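Side-chain contacts in D-hydantoinase (Ralstonia pickettii, PDB 1NFG), which probably catalyses the stereospecific hydrolysis of the cyclic amide bond of D-hydantoin derivatives, with two zinc ions bound in each subunit: residues Glu245-Met248 against Arg249-Arg253; Glu260-Thr263 against His264-Tyr267; Asn157-Asp160 against Asp161-Leu165. All coordinates share one frame; numbering follows the deposited sequence.

Contact 1: Glu245-Met248 against Arg249-Arg253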
ATOM      1  N   GLU A 245       4.539  -7.710  -5.022  1.00 18.48           N
ATOM      2  CA  GLU A 245       3.686  -6.611  -4.614  1.00 20.43           C
ATOM      3  C   GLU A 245       3.108  -5.853  -5.808  1.00 20.42           C
ATOM      4  O   GLU A 245       1.936  -5.453  -5.794  1.00 19.22           O
ATOM      5  CB  GLU A 245       4.457  -5.649  -3.719  1.00 24.31           C
ATOM      6  CG  GLU A 245       3.561  -4.640  -3.037  1.00 30.24           C
ATOM      7  CD  GLU A 245       4.325  -3.719  -2.109  1.00 35.35           C
ATOM      8  OE1 GLU A 245       5.257  -4.198  -1.414  1.00 36.46           O
ATOM      9  OE2 GLU A 245       3.980  -2.516  -2.066  1.00 39.11           O
ATOM     10  N   GLU A 246       3.924  -5.650  -6.840  1.00 19.61           N
ATOM     11  CA  GLU A 246       3.459  -4.939  -8.025  1.00 18.65           C
ATOM     12  C   GLU A 246       2.385  -5.758  -8.737  1.00 18.17           C
ATOM     13  O   GLU A 246       1.404  -5.209  -9.245  1.00 16.48           O
ATOM     14  CB  GLU A 246       4.626  -4.669  -8.976  1.00 19.94           C
ATOM     15  CG  GLU A 246       5.712  -3.752  -8.414  1.00 18.89           C
ATOM     16  CD  GLU A 246       5.220  -2.342  -8.125  1.00 18.24           C
ATOM     17  OE1 GLU A 246       4.122  -1.976  -8.595  1.00 18.71           O
ATOM     18  OE2 GLU A 246       5.944  -1.596  -7.435  1.00 18.97           O
ATOM     19  N   VAL A 247       2.577  -7.075  -8.781  1.00 17.63           N
ATOM     20  CA  VAL A 247       1.602  -7.955  -9.424  1.00 17.28           C
ATOM     21  C   VAL A 247       0.291  -7.782  -8.680  1.00 16.52           C
ATOM     22  O   VAL A 247      -0.779  -7.594  -9.272  1.00 15.43           O
ATOM     23  CB  VAL A 247       2.043  -9.434  -9.334  1.00 18.12           C
ATOM     24  CG1 VAL A 247       0.908 -10.354  -9.759  1.00 14.01           C
ATOM     25  CG2 VAL A 247       3.272  -9.656 -10.212  1.00 16.89           C
ATOM     26  N   MET A 248       0.394  -7.829  -7.362  1.00 16.00           N
ATOM     27  CA  MET A 248      -0.767  -7.678  -6.512  1.00 16.68           C
ATOM     28  C   MET A 248      -1.462  -6.332  -6.733  1.00 16.41           C
ATOM     29  O   MET A 248      -2.697  -6.273  -6.849  1.00 15.82           O
ATOM     30  CB  MET A 248      -0.347  -7.852  -5.057  1.00 16.72           C
ATOM     31  CG  MET A 248      -1.120  -8.934  -4.346  1.00 22.10           C
ATOM     32  SD  MET A 248      -1.050 -10.552  -5.146  1.00 20.01           S
ATOM     33  CE  MET A 248       0.017 -11.431  -3.964  1.00 25.75           C
ATOM     34  N   ARG A 249      -0.687  -5.252  -6.816  1.00 15.62           N
ATOM     35  CA  ARG A 249      -1.290  -3.936  -7.030  1.00 17.29           C
ATOM     36  C   ARG A 249      -2.015  -3.907  -8.369  1.00 17.77           C
ATOM     37  O   ARG A 249      -3.110  -3.355  -8.484  1.00 18.90           O
ATOM     38  CB  ARG A 249      -0.227  -2.829  -6.975  1.00 17.81           C
ATOM     39  CG  ARG A 249       0.514  -2.772  -5.650  1.00 20.43           C
ATOM     40  CD  ARG A 249       1.646  -1.770  -5.641  1.00 23.46           C
ATOM     41  NE  ARG A 249       1.174  -0.409  -5.421  1.00 27.72           N
ATOM     42  CZ  ARG A 249       1.389   0.595  -6.262  1.00 29.71           C
ATOM     43  NH1 ARG A 249       2.069   0.392  -7.385  1.00 30.49           N
ATOM     44  NH2 ARG A 249       0.921   1.802  -5.981  1.00 30.36           N
ATOM     45  N   ALA A 250      -1.407  -4.518  -9.379  1.00 19.43           N
ATOM     46  CA  ALA A 250      -2.007  -4.571 -10.703  1.00 19.06           C
ATOM     47  C   ALA A 250      -3.344  -5.316 -10.625  1.00 20.09           C
ATOM     48  O   ALA A 250      -4.364  -4.839 -11.143  1.00 19.37           O
ATOM     49  CB  ALA A 250      -1.067  -5.270 -11.666  1.00 17.96           C
ATOM     50  N   LYS A 251      -3.343  -6.481  -9.970  1.00 19.53           N
ATOM     51  CA  LYS A 251      -4.572  -7.268  -9.836  1.00 19.59           C
ATOM     52  C   LYS A 251      -5.696  -6.455  -9.197  1.00 20.56           C
ATOM     53  O   LYS A 251      -6.843  -6.540  -9.625  1.00 22.67           O
ATOM     54  CB  LYS A 251      -4.332  -8.533  -9.012  1.00 16.61           C
ATOM     55  CG  LYS A 251      -3.586  -9.640  -9.736  1.00 13.39           C
ATOM     56  CD  LYS A 251      -3.289 -10.802  -8.791  1.00 10.61           C
ATOM     57  CE  LYS A 251      -2.572 -11.967  -9.485  1.00 11.36           C
ATOM     58  NZ  LYS A 251      -3.397 -12.654 -10.517  1.00  7.97           N
ATOM     59  N   SER A 252      -5.374  -5.660  -8.182  1.00 21.33           N
ATOM     60  CA  SER A 252      -6.398  -4.845  -7.533  1.00 21.59           C
ATOM     61  C   SER A 252      -6.966  -3.757  -8.428  1.00 20.40           C
ATOM     62  O   SER A 252      -8.128  -3.388  -8.289  1.00 21.25           O
ATOM     63  CB  SER A 252      -5.847  -4.219  -6.265  1.00 22.56           C
ATOM     64  OG  SER A 252      -5.623  -5.231  -5.303  1.00 30.16           O
ATOM     65  N   ARG A 253      -6.156  -3.241  -9.346  1.00 19.74           N
ATOM     66  CA  ARG A 253      -6.627  -2.206 -10.253  1.00 18.63           C
ATOM     67  C   ARG A 253      -7.520  -2.805 -11.327  1.00 20.10           C
ATOM     68  O   ARG A 253      -8.117  -2.079 -12.110  1.00 21.71           O
ATOM     69  CB  ARG A 253      -5.456  -1.512 -10.937  1.00 19.36           C
ATOM     70  CG  ARG A 253      -4.418  -0.960  -9.995  1.00 20.59           C
ATOM     71  CD  ARG A 253      -3.684   0.189 -10.646  1.00 19.39           C
ATOM     72  NE  ARG A 253      -2.864  -0.231 -11.776  1.00 19.34           N
ATOM     73  CZ  ARG A 253      -1.653  -0.770 -11.660  1.00 18.92           C
ATOM     74  NH1 ARG A 253      -1.120  -0.960 -10.459  1.00 13.63           N
ATOM     75  NH2 ARG A 253      -0.968  -1.103 -12.749  1.00 18.46           N
TER
HETATM   76  O   HOH W   1      -4.671  -7.913  -5.078  1.00 29.18           O
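Arg249 runs back along helix 241-253 beside the turn of Glu245 and Glu246. Its CB lies 3.6 Å from Glu245 O, and CG rests against the same oxygen, which also accepts the helical bond from Arg249 N at 2.8 Å. CG is anti to its own carbonyl carbon (chi1 -59°), which sends the chain toward the earlier residues. Arg249 CD passes 3.9 Å from Glu246 OE1; a bend at chi3 (81°) then turns the guanidinium so that this oxygen meets its edge. Arg249 NH1 and Glu246 OE1 form a salt bridge with a weak hydrogen bond, 3.4 Å, with carboxylate and guanidinium planes nearly perpendicular (86°). Stronger partners of Arg249 are Glu245 and Glu246 of the second subunit, which in turn offers its own Arg249 to these two glutamates. A water links Met248 O to Ser252 OG. Val247 CG1 touches Lys251 CE alongside, at 3.8 Å, and Lys251 NZ goes on to Ala257 O and to Asn304 of the third subunit. Val247 and Ala250 pack on strand 257-262 and on helix 212-229, so this helix bridges strands 233-235 and 257-262 as a beta-alpha-beta crossover of the TIM barrel.

Contact 2: Glu260-Thr263 against His264-Tyr267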
ATOM      1  N   GLU A 260       3.685 -16.385 -11.939  1.00 17.74           N
ATOM      2  CA  GLU A 260       4.124 -17.711 -11.525  1.00 18.83           C
ATOM      3  C   GLU A 260       5.434 -17.575 -10.756  1.00 18.78           C
ATOM      4  O   GLU A 260       5.965 -16.473 -10.618  1.00 18.72           O
ATOM      5  CB  GLU A 260       4.375 -18.585 -12.759  1.00 19.73           C
ATOM      6  CG  GLU A 260       5.333 -17.937 -13.775  1.00 22.35           C
ATOM      7  CD  GLU A 260       6.166 -18.946 -14.563  1.00 24.48           C
ATOM      8  OE1 GLU A 260       5.579 -19.887 -15.140  1.00 25.84           O
ATOM      9  OE2 GLU A 260       7.410 -18.797 -14.612  1.00 22.30           O
ATOM     10  N   THR A 261       5.937 -18.693 -10.239  1.00 18.70           N
ATOM     11  CA  THR A 261       7.234 -18.711  -9.559  1.00 19.37           C
ATOM     12  C   THR A 261       7.904 -19.988 -10.025  1.00 19.52           C
ATOM     13  O   THR A 261       7.303 -20.776 -10.769  1.00 18.53           O
ATOM     14  CB  THR A 261       7.157 -18.785  -8.031  1.00 17.50           C
ATOM     15  OG1 THR A 261       6.022 -18.058  -7.573  1.00 26.50           O
ATOM     16  CG2 THR A 261       8.406 -18.160  -7.425  1.00 11.82           C
ATOM     17  N   CYS A 262       9.135 -20.199  -9.579  1.00 16.99           N
ATOM     18  CA  CYS A 262       9.853 -21.378  -9.987  1.00 18.31           C
ATOM     19  C   CYS A 262      10.502 -22.026  -8.783  1.00 19.70           C
ATOM     20  O   CYS A 262      11.022 -21.354  -7.898  1.00 20.72           O
ATOM     21  CB  CYS A 262      10.888 -21.009 -11.063  1.00 17.54           C
ATOM     22  SG  CYS A 262      10.158 -20.170 -12.529  1.00 15.93           S
ATOM     23  N   THR A 263      10.452 -23.348  -8.770  1.00 20.46           N
ATOM     24  CA  THR A 263      10.990 -24.157  -7.699  1.00 20.55           C
ATOM     25  C   THR A 263      12.138 -23.542  -6.909  1.00 23.12           C
ATOM     26  O   THR A 263      12.031 -23.373  -5.693  1.00 24.57           O
ATOM     27  CB  THR A 263      11.451 -25.503  -8.251  1.00 19.95           C
ATOM     28  OG1 THR A 263      10.469 -25.992  -9.177  1.00 19.79           O
ATOM     29  CG2 THR A 263      11.645 -26.506  -7.120  1.00 16.29           C
ATOM     30  N   HIS A 264      13.231 -23.202  -7.590  1.00 24.58           N
ATOM     31  CA  HIS A 264      14.405 -22.656  -6.904  1.00 24.85           C
ATOM     32  C   HIS A 264      14.186 -21.356  -6.131  1.00 24.39           C
ATOM     33  O   HIS A 264      14.958 -21.034  -5.226  1.00 24.55           O
ATOM     34  CB  HIS A 264      15.588 -22.510  -7.880  1.00 24.15           C
ATOM     35  CG  HIS A 264      15.241 -21.829  -9.166  1.00 24.65           C
ATOM     36  ND1 HIS A 264      14.341 -22.355 -10.067  1.00 24.50           N
ATOM     37  CD2 HIS A 264      15.663 -20.657  -9.696  1.00 24.81           C
ATOM     38  CE1 HIS A 264      14.222 -21.534 -11.096  1.00 24.45           C
ATOM     39  NE2 HIS A 264      15.012 -20.495 -10.895  1.00 24.49           N
ATOM     40  N   TYR A 265      13.140 -20.615  -6.469  1.00 23.59           N
ATOM     41  CA  TYR A 265      12.857 -19.376  -5.762  1.00 23.85           C
ATOM     42  C   TYR A 265      12.156 -19.643  -4.432  1.00 24.39           C
ATOM     43  O   TYR A 265      11.842 -18.714  -3.687  1.00 25.92           O
ATOM     44  CB  TYR A 265      12.021 -18.451  -6.642  1.00 23.01           C
ATOM     45  CG  TYR A 265      12.794 -17.979  -7.848  1.00 25.31           C
ATOM     46  CD1 TYR A 265      13.979 -17.256  -7.699  1.00 24.81           C
ATOM     47  CD2 TYR A 265      12.364 -18.281  -9.140  1.00 25.35           C
ATOM     48  CE1 TYR A 265      14.718 -16.848  -8.802  1.00 25.70           C
ATOM     49  CE2 TYR A 265      13.095 -17.876 -10.254  1.00 26.40           C
ATOM     50  CZ  TYR A 265      14.271 -17.160 -10.078  1.00 26.85           C
ATOM     51  OH  TYR A 265      14.993 -16.753 -11.179  1.00 28.21           O
ATOM     52  N   LEU A 266      11.920 -20.919  -4.137  1.00 23.14           N
ATOM     53  CA  LEU A 266      11.284 -21.321  -2.887  1.00 21.98           C
ATOM     54  C   LEU A 266      12.314 -22.032  -2.014  1.00 22.07           C
ATOM     55  O   LEU A 266      12.014 -22.432  -0.890  1.00 22.85           O
ATOM     56  CB  LEU A 266      10.132 -22.293  -3.155  1.00 20.65           C
ATOM     57  CG  LEU A 266       8.971 -21.875  -4.052  1.00 21.64           C
ATOM     58  CD1 LEU A 266       8.074 -23.074  -4.277  1.00 19.54           C
ATOM     59  CD2 LEU A 266       8.191 -20.734  -3.415  1.00 22.44           C
ATOM     60  N   TYR A 267      13.532 -22.175  -2.524  1.00 21.38           N
ATOM     61  CA  TYR A 267      14.556 -22.900  -1.796  1.00 22.54           C
ATOM     62  C   TYR A 267      15.948 -22.302  -1.768  1.00 23.54           C
ATOM     63  O   TYR A 267      16.688 -22.508  -0.809  1.00 24.94           O
ATOM     64  CB  TYR A 267      14.655 -24.321  -2.363  1.00 23.59           C
ATOM     65  CG  TYR A 267      13.458 -25.190  -2.057  1.00 24.48           C
ATOM     66  CD1 TYR A 267      13.332 -25.814  -0.819  1.00 23.10           C
ATOM     67  CD2 TYR A 267      12.445 -25.378  -2.997  1.00 23.93           C
ATOM     68  CE1 TYR A 267      12.236 -26.602  -0.519  1.00 24.08           C
ATOM     69  CE2 TYR A 267      11.337 -26.167  -2.705  1.00 24.87           C
ATOM     70  CZ  TYR A 267      11.241 -26.777  -1.460  1.00 26.27           C
ATOM     71  OH  TYR A 267      10.151 -27.561  -1.145  1.00 28.32           O
TER
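Cys262 lies beside two rings that follow it round the turn: its CB is 3.4 Å from His264 CE1 and 3.6 Å from Tyr265 CD2. The approach to the imidazole is oblique. The Cys262 sulfur is less intimate, 5.4 Å from the centroid of the His264 ring and well off its normal. Thr261 adds its methyl on the same tyrosine, CG2 touching Tyr265 CB at 3.7 Å.

The next layer is backbone. Tyr265 N donates to Cys262 O at 2.7 Å, and Leu266 N donates to Thr263 O at 2.9 Å. These two i to i+3 bonds coil the chain into a short 3-10 turn directly after strand 257-262. Thr263 O also meets the edge of the Tyr267 ring, 3.4 Å from CD2. His264 owes its place to a first torsion that sets CG between the backbone N and the carbonyl carbon (chi1 49°); its ring lies over the Tyr265 ring, with His264 CD2 above the centre of the phenol.

Farther out, Tyr265 OH bonds Pro287 O, Tyr267 OH bonds Met346 O, and Phe285 meets His264 edge-to-face. Leu266 and Thr261 pack on Leu298 of helix 292-303.

The turn sits at the rim of the metal centre. Tyr265 comes within about 4 Å of the side chain of zinc ligand His237, and Cys262 equally close to that of ligand Asp313, while Glu260, just before them, accepts from ligand His57 ND1. Apart from the two turn bonds, then, the contact is apolar and aromatic: it forms a largely buried layer beside the zinc ligands, and both tyrosine hydroxyls are satisfied by main-chain carbonyls.

Contact 3: Asn157-Asp160 against Asp161-Leu165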
ATOM      1  N   ASN A 157      18.138 -10.342 -26.143  1.00 36.21           N
ATOM      2  CA  ASN A 157      16.708 -10.638 -26.073  1.00 32.80           C
ATOM      3  C   ASN A 157      15.850  -9.397 -25.860  1.00 31.51           C
ATOM      4  O   ASN A 157      14.691  -9.361 -26.266  1.00 30.28           O
ATOM      5  CB  ASN A 157      16.417 -11.603 -24.924  1.00 33.81           C
ATOM      6  CG  ASN A 157      16.803 -13.031 -25.235  1.00 36.36           C
ATOM      7  OD1 ASN A 157      17.963 -13.332 -25.518  1.00 39.07           O
ATOM      8  ND2 ASN A 157      15.827 -13.929 -25.172  1.00 36.70           N
ATOM      9  N   MET A 158      16.425  -8.382 -25.219  1.00 30.28           N
ATOM     10  CA  MET A 158      15.700  -7.162 -24.887  1.00 28.75           C
ATOM     11  C   MET A 158      14.969  -6.422 -26.001  1.00 27.80           C
ATOM     12  O   MET A 158      15.526  -6.142 -27.060  1.00 27.70           O
ATOM     13  CB  MET A 158      16.629  -6.169 -24.168  1.00 29.74           C
ATOM     14  CG  MET A 158      15.891  -4.936 -23.616  1.00 32.23           C
ATOM     15  SD  MET A 158      16.895  -3.730 -22.677  1.00 35.33           S
ATOM     16  CE  MET A 158      18.123  -4.801 -21.948  1.00 33.80           C
ATOM     17  N   ILE A 159      13.709  -6.106 -25.729  1.00 26.53           N
ATOM     18  CA  ILE A 159      12.871  -5.342 -26.637  1.00 26.52           C
ATOM     19  C   ILE A 159      12.395  -4.152 -25.796  1.00 27.59           C
ATOM     20  O   ILE A 159      12.654  -4.108 -24.596  1.00 29.39           O
ATOM     21  CB  ILE A 159      11.682  -6.184 -27.162  1.00 27.59           C
ATOM     22  CG1 ILE A 159      10.878  -6.785 -26.000  1.00 27.73           C
ATOM     23  CG2 ILE A 159      12.210  -7.292 -28.065  1.00 27.32           C
ATOM     24  CD1 ILE A 159       9.777  -5.890 -25.473  1.00 26.06           C
ATOM     25  N   ASP A 160      11.708  -3.194 -26.403  1.00 27.06           N
ATOM     26  CA  ASP A 160      11.274  -2.009 -25.670  1.00 25.73           C
ATOM     27  C   ASP A 160       9.768  -1.920 -25.441  1.00 25.27           C
ATOM     28  O   ASP A 160       9.014  -2.779 -25.887  1.00 25.89           O
ATOM     29  CB  ASP A 160      11.747  -0.761 -26.417  1.00 27.46           C
ATOM     30  CG  ASP A 160      11.268  -0.734 -27.859  1.00 29.46           C
ATOM     31  OD1 ASP A 160      10.040  -0.746 -28.087  1.00 31.33           O
ATOM     32  OD2 ASP A 160      12.115  -0.706 -28.772  1.00 33.94           O
ATOM     33  N   ASP A 161       9.337  -0.861 -24.759  1.00 23.57           N
ATOM     34  CA  ASP A 161       7.926  -0.662 -24.468  1.00 24.07           C
ATOM     35  C   ASP A 161       7.108  -0.599 -25.754  1.00 24.40           C
ATOM     36  O   ASP A 161       5.965  -1.069 -25.793  1.00 24.61           O
ATOM     37  CB  ASP A 161       7.705   0.622 -23.644  1.00 22.75           C
ATOM     38  CG  ASP A 161       8.428   0.598 -22.296  1.00 23.19           C
ATOM     39  OD1 ASP A 161       8.905  -0.480 -21.866  1.00 20.59           O
ATOM     40  OD2 ASP A 161       8.514   1.667 -21.656  1.00 24.55           O
ATOM     41  N   VAL A 162       7.689  -0.013 -26.801  1.00 24.18           N
ATOM     42  CA  VAL A 162       7.005   0.094 -28.094  1.00 24.32           C
ATOM     43  C   VAL A 162       6.692  -1.309 -28.609  1.00 24.83           C
ATOM     44  O   VAL A 162       5.596  -1.578 -29.106  1.00 23.96           O
ATOM     45  CB  VAL A 162       7.881   0.815 -29.151  1.00 23.36           C
ATOM     46  CG1 VAL A 162       7.155   0.855 -30.490  1.00 20.32           C
ATOM     47  CG2 VAL A 162       8.218   2.218 -28.678  1.00 21.72           C
ATOM     48  N   THR A 163       7.675  -2.195 -28.479  1.00 25.03           N
ATOM     49  CA  THR A 163       7.532  -3.578 -28.907  1.00 26.77           C
ATOM     50  C   THR A 163       6.474  -4.276 -28.052  1.00 26.44           C
ATOM     51  O   THR A 163       5.497  -4.819 -28.580  1.00 25.95           O
ATOM     52  CB  THR A 163       8.875  -4.323 -28.776  1.00 27.75           C
ATOM     53  OG1 THR A 163       9.840  -3.709 -29.644  1.00 28.83           O
ATOM     54  CG2 THR A 163       8.714  -5.793 -29.141  1.00 26.63           C
ATOM     55  N   LEU A 164       6.675  -4.240 -26.735  1.00 25.56           N
ATOM     56  CA  LEU A 164       5.753  -4.848 -25.775  1.00 24.73           C
ATOM     57  C   LEU A 164       4.308  -4.408 -26.030  1.00 24.79           C
ATOM     58  O   LEU A 164       3.383  -5.224 -26.011  1.00 24.39           O
ATOM     59  CB  LEU A 164       6.181  -4.480 -24.348  1.00 23.85           C
ATOM     60  CG  LEU A 164       5.383  -5.033 -23.163  1.00 23.10           C
ATOM     61  CD1 LEU A 164       5.086  -6.512 -23.365  1.00 25.35           C
ATOM     62  CD2 LEU A 164       6.182  -4.818 -21.881  1.00 21.96           C
ATOM     63  N   LEU A 165       4.118  -3.120 -26.281  1.00 23.95           N
ATOM     64  CA  LEU A 165       2.793  -2.594 -26.563  1.00 24.28           C
ATOM     65  C   LEU A 165       2.244  -3.190 -27.864  1.00 26.03           C
ATOM     66  O   LEU A 165       1.048  -3.479 -27.967  1.00 25.76           O
ATOM     67  CB  LEU A 165       2.855  -1.070 -26.665  1.00 24.29           C
ATOM     68  CG  LEU A 165       2.910  -0.303 -25.338  1.00 24.33           C
ATOM     69  CD1 LEU A 165       3.543   1.066 -25.531  1.00 22.15           C
ATOM     70  CD2 LEU A 165       1.497  -0.183 -24.788  1.00 23.10           C
TER
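Asp160 meets Thr163 through a side chain folded back over its own backbone: CG stands between the backbone N and the carbonyl carbon (chi1 56°), which carries the carboxylate toward the first turn of helix 161-174. In Ile159, one residue earlier, CG1 takes the equivalent position (chi1 54°), and the bend at chi2 leads CD1 to Leu164.

Asp160 is the N-cap. Its OD1 accepts from Thr163 N at 2.8 Å, although the exact place of this oxygen is less sure than the rest. Thr163 OG1 adds a weak and equally uncertain bond to the same Asp160 OD1 at 3.4 Å, and the two side chains cross at about a right angle. The main chain takes over from there: Leu164 N gives Asp160 O an almost straight bond of 2.9 Å (174°), the first i to i+4 link of the helix.

The apolar half lies beside this polar one. Thr163 turns its methyl to Ile159, CG2 reaching Ile159 CB at 3.6 Å, and Ile159 CD1 packs on Leu164 CB at 4.0 Å. Ile159, just ahead of the cap, and Leu164, four residues beyond it, thus form a hydrophobic staple across the helix start. Val149 touches both staple residues. Asp161 points away from the cap, where it forms a salt bridge with Arg221 of helix 212-229 and a hydrogen bond with Asn184 of the second subunit.

Chemically this is a helix start closed twice, by a carboxylate that accepts from the amide of Thr163 and by an aliphatic clasp. The negative charges of Asp160 and Asp161 at this end would probably interact favourably with the helix dipole, and the salt bridge to Arg221 probably offsets the charge of Asp161.

How the contacts relate
Contact 2 is the buried one, lying near the centre of the chain, with no other subunit touching it; contacts 1 and 3 sit farther out, partly buried, and both meet the second subunit. Contacts 1 and 2 occupy consecutive elements, helix 241-253 and strand 257-262 with its following turn, yet stay about 7 Å apart at their nearest atoms. Contacts 1 and 3 share a neighbour instead, since both helices pack on helix 212-229. Chemistry follows place: charged pairs at a subunit interface in the middle of a helix for contact 1, rings and a sulfur beside the zinc ligands for contact 2, and a helix cap with a hydrophobic staple for contact 3.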